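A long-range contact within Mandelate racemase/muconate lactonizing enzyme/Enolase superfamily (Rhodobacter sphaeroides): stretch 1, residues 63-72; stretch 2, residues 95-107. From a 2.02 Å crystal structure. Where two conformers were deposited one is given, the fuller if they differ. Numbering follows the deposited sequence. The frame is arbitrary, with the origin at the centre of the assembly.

Stretch 1 (63-72) VCRPVSDSVL
Stretch 2, residues 95-107: DLLQAPHMLSGIE

The two stretches run side by side in the same direction, pinned by one backbone hydrogen bond at their beginnings and packed by apolar side chains from there on. Cys64 lies beside Asp95 with CA atoms 5.0 Å apart; CA of Val67 then faces CA of Ala99 at 6.7 Å, and CA of Val71 faces CA of Ile106 at 8.5 Å. The chains therefore splay as they advance, and side chains take over where the backbones can no longer meet. Together they bury 453 Å².

The pin is Asp95 N to Val63 O, 2.9 Å long and nearly straight at 172°. Val63 (phi/psi -114/22, chi1 m) and Asp95 (-89/7, chi1 m, chi2 2°) present these groups to each other without either side chain intervening. Close by, CB of Cys64 rests 3.9 Å from CB of Asp95. Cys64 (-135/62) is t at chi1, which lays SG 3.9 Å from Asp95 O and 4.1 Å from Leu96 CB. A short, buried thiol suits a place where the backbones are this close.

Leu96 (-101/96) is the first large bump from stretch 2. With chi1 t and chi2 at 30°, between wells, Leu96 CD2 lies 3.5 Å from Arg65 O and 4.4 Å from Pro66 CA, so it packs on the backbone of the extended segment. Arg65 (-96/158) and Pro66 (-60/146, C-gamma endo) make this possible by turning their CA-to-CB bonds away, leaving main chain for the leucine to lie against.

From Leu96 a type I turn, Leu97 at -56/-40 and Gln98 at -65/-17, closes with Ala99 N to Leu96 O at 2.9 Å and leads into the helix. Stretch 1 bends too: residues 67-70 form a 3-10 segment, with Ser70 N to Val67 O at 3.0 Å, which brings Val67 and Val71 to point toward the helix while Ser68 and Asp69 make no contact with it.

Val67 (-53/-37, chi1 t) is the central knob, with 88 Å² covered, the largest share of any residue here. Its socket is built from Ala99, Met102 and Ile106. Val67 CG2 meets Ala99 CB at 4.0 Å, the small methyl allowing close approach; Val67 CB lies 4.3 Å from Met102 CG; and Val67 CG1 touches Ile106 CD1 at 3.7 Å. Met102 starts toward stretch 1, but chi1 t, chi2 p and chi3 at -106° lead its end away, so its inner methylenes line the hollow while its sulfur goes elsewhere.

Ile106 (chi1 m, chi2 t) is the reciprocal bump. Ile106 CD1 lies between the two valines, also 4.4 Å from Val71 CG2, while Ile106 CG2 packs only against Val71 (-122/-57, chi1 t), 3.9 Å from Val71 CG1. The rule is simple: a polar backbone pin where the chains are close, then apolar side chains, with Leu96 against bare main chain, Ala99 where the helix backbone comes nearest Val67, and Ile106 across the wider gap at Val71.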

# COMPACT_ATOMS: atom_id res chain seq x y z
N VAL A 63 -5.42 -9.97 12.42
CA VAL A 63 -5.24 -9.68 10.98
C VAL A 63 -4.08 -8.71 10.72
O VAL A 63 -3.99 -8.05 9.68
CB VAL A 63 -6.57 -9.29 10.24
CG1 VAL A 63 -7.60 -10.46 10.32
CG2 VAL A 63 -7.16 -7.99 10.78
N CYS A 64 -3.17 -8.66 11.71
CA CYS A 64 -1.88 -8.01 11.53
C CYS A 64 -0.77 -8.91 12.12
O CYS A 64 -0.08 -8.55 13.07
CB CYS A 64 -1.91 -6.61 12.15
SG CYS A 64 -0.52 -5.56 11.72
N ARG A 65 -0.62 -10.09 11.54
CA ARG A 65 0.42 -11.03 11.94
C ARG A 65 1.62 -10.89 11.04
O ARG A 65 1.48 -10.44 9.90
CB ARG A 65 -0.12 -12.46 11.82
CG ARG A 65 -1.31 -12.70 12.69
CD ARG A 65 -1.67 -14.16 12.77
NE ARG A 65 -3.11 -14.27 12.75
CZ ARG A 65 -3.79 -15.37 13.07
NH1 ARG A 65 -3.14 -16.48 13.44
NH2 ARG A 65 -5.13 -15.36 13.01
N PRO A 66 2.80 -11.31 11.52
CA PRO A 66 3.97 -11.37 10.63
C PRO A 66 3.68 -12.32 9.47
O PRO A 66 2.97 -13.32 9.65
CB PRO A 66 5.07 -11.96 11.53
CG PRO A 66 4.29 -12.74 12.62
CD PRO A 66 3.12 -11.81 12.87
N VAL A 67 4.21 -12.02 8.30
CA VAL A 67 4.00 -12.90 7.15
C VAL A 67 4.38 -14.37 7.44
O VAL A 67 3.71 -15.28 6.98
CB VAL A 67 4.69 -12.34 5.87
CG1 VAL A 67 4.61 -13.37 4.70
CG2 VAL A 67 4.04 -11.02 5.48
N SER A 68 5.44 -14.58 8.23
CA SER A 68 5.94 -15.93 8.56
C SER A 68 4.88 -16.86 9.18
O SER A 68 4.96 -18.08 9.01
CB SER A 68 7.12 -15.83 9.52
OG SER A 68 6.69 -15.31 10.76
N ASP A 69 3.94 -16.28 9.92
CA ASP A 69 2.83 -17.04 10.54
C ASP A 69 1.97 -17.78 9.54
O ASP A 69 1.37 -18.81 9.87
CB ASP A 69 1.92 -16.10 11.35
CG ASP A 69 2.43 -15.82 12.76
OD1 ASP A 69 3.53 -16.28 13.13
OD2 ASP A 69 1.72 -15.11 13.50
N SER A 70 1.87 -17.24 8.32
CA SER A 70 1.04 -17.83 7.28
C SER A 70 1.82 -18.67 6.28
O SER A 70 1.25 -19.16 5.31
CB SER A 70 0.31 -16.71 6.52
OG SER A 70 -0.57 -16.00 7.39
N VAL A 71 3.13 -18.78 6.50
CA VAL A 71 4.02 -19.41 5.53
C VAL A 71 4.78 -20.61 6.14
O VAL A 71 4.71 -21.72 5.62
CB VAL A 71 5.01 -18.37 4.90
CG1 VAL A 71 5.97 -19.06 3.92
CG2 VAL A 71 4.26 -17.23 4.20
N LEU A 72 5.51 -20.37 7.22
CA LEU A 72 6.28 -21.44 7.89
C LEU A 72 5.36 -22.54 8.35
O LEU A 72 4.36 -22.27 9.01
CB LEU A 72 7.08 -20.91 9.09
CG LEU A 72 8.39 -20.16 8.79
CD1 LEU A 72 9.05 -19.76 10.13
CD2 LEU A 72 9.34 -21.02 7.95
N ASP A 95 -3.68 -5.96 7.73
CA ASP A 95 -3.42 -4.61 8.24
C ASP A 95 -1.92 -4.26 8.27
O ASP A 95 -1.50 -3.21 8.80
CB ASP A 95 -4.02 -4.45 9.65
CG ASP A 95 -5.55 -4.31 9.64
OD1 ASP A 95 -6.18 -4.37 8.56
OD2 ASP A 95 -6.12 -4.14 10.74
N LEU A 96 -1.12 -5.15 7.69
CA LEU A 96 0.31 -4.97 7.58
C LEU A 96 0.57 -4.51 6.15
O LEU A 96 0.63 -5.32 5.22
CB LEU A 96 1.03 -6.28 7.95
CG LEU A 96 2.52 -6.52 7.70
CD1 LEU A 96 3.35 -5.24 7.74
CD2 LEU A 96 3.07 -7.61 8.62
N LEU A 97 0.67 -3.19 5.97
CA LEU A 97 0.69 -2.60 4.62
C LEU A 97 1.80 -3.18 3.73
O LEU A 97 1.57 -3.44 2.55
CB LEU A 97 0.76 -1.06 4.70
CG LEU A 97 0.76 -0.24 3.39
CD1 LEU A 97 -0.39 -0.63 2.47
CD2 LEU A 97 0.76 1.30 3.70
N GLN A 98 2.98 -3.39 4.31
CA GLN A 98 4.14 -3.93 3.58
C GLN A 98 3.95 -5.37 3.08
O GLN A 98 4.69 -5.81 2.19
CB GLN A 98 5.39 -3.89 4.48
CG GLN A 98 6.74 -4.19 3.78
CD GLN A 98 7.21 -3.06 2.86
OE1 GLN A 98 6.74 -1.93 2.97
NE2 GLN A 98 8.15 -3.36 1.97
N ALA A 99 2.95 -6.09 3.61
CA ALA A 99 2.85 -7.54 3.36
C ALA A 99 2.99 -8.02 1.89
O ALA A 99 3.74 -8.96 1.63
CB ALA A 99 1.61 -8.15 4.02
N PRO A 100 2.28 -7.39 0.92
CA PRO A 100 2.32 -7.89 -0.46
C PRO A 100 3.74 -7.92 -1.05
O PRO A 100 4.03 -8.78 -1.87
CB PRO A 100 1.49 -6.86 -1.23
CG PRO A 100 0.66 -6.20 -0.24
CD PRO A 100 1.37 -6.24 1.05
N HIS A 101 4.60 -6.98 -0.63
CA HIS A 101 5.96 -6.90 -1.15
C HIS A 101 6.81 -8.04 -0.62
O HIS A 101 7.58 -8.66 -1.37
CB HIS A 101 6.57 -5.54 -0.79
CG HIS A 101 6.21 -4.46 -1.76
ND1 HIS A 101 6.87 -3.24 -1.80
CD2 HIS A 101 5.30 -4.42 -2.75
CE1 HIS A 101 6.36 -2.50 -2.77
NE2 HIS A 101 5.41 -3.20 -3.37
N MET A 102 6.65 -8.35 0.67
CA MET A 102 7.28 -9.52 1.29
C MET A 102 6.72 -10.81 0.67
O MET A 102 7.49 -11.70 0.29
CB MET A 102 7.07 -9.50 2.82
CG MET A 102 7.86 -10.61 3.57
SD MET A 102 9.66 -10.51 3.35
CE MET A 102 9.99 -11.86 2.24
N LEU A 103 5.40 -10.89 0.53
CA LEU A 103 4.78 -12.04 -0.12
C LEU A 103 5.27 -12.33 -1.55
O LEU A 103 5.42 -13.48 -1.93
CB LEU A 103 3.26 -11.88 -0.14
CG LEU A 103 2.44 -12.97 -0.87
CD1 LEU A 103 2.63 -14.38 -0.23
CD2 LEU A 103 0.98 -12.57 -0.84
N SER A 104 5.48 -11.28 -2.34
CA SER A 104 5.89 -11.44 -3.74
C SER A 104 7.06 -12.44 -3.91
O SER A 104 6.97 -13.37 -4.72
CB SER A 104 6.26 -10.09 -4.35
OG SER A 104 5.12 -9.24 -4.48
N GLY A 105 8.15 -12.19 -3.19
CA GLY A 105 9.36 -13.02 -3.27
C GLY A 105 9.11 -14.44 -2.78
O GLY A 105 9.63 -15.39 -3.35
N ILE A 106 8.31 -14.57 -1.72
CA ILE A 106 7.95 -15.89 -1.16
C ILE A 106 7.14 -16.69 -2.16
O ILE A 106 7.45 -17.83 -2.42
CB ILE A 106 7.14 -15.74 0.16
CG1 ILE A 106 8.04 -15.17 1.25
CG2 ILE A 106 6.48 -17.11 0.60
CD1 ILE A 106 7.30 -14.56 2.40
N GLU A 107 6.12 -16.06 -2.73
CA GLU A 107 5.20 -16.71 -3.64
C GLU A 107 5.93 -17.20 -4.91
O GLU A 107 5.74 -18.34 -5.34
CB GLU A 107 4.03 -15.75 -3.95
CG GLU A 107 2.79 -16.38 -4.63
CD GLU A 107 2.92 -16.42 -6.16
OE1 GLU A 107 4.03 -16.16 -6.73
OE2 GLU A 107 1.89 -16.69 -6.81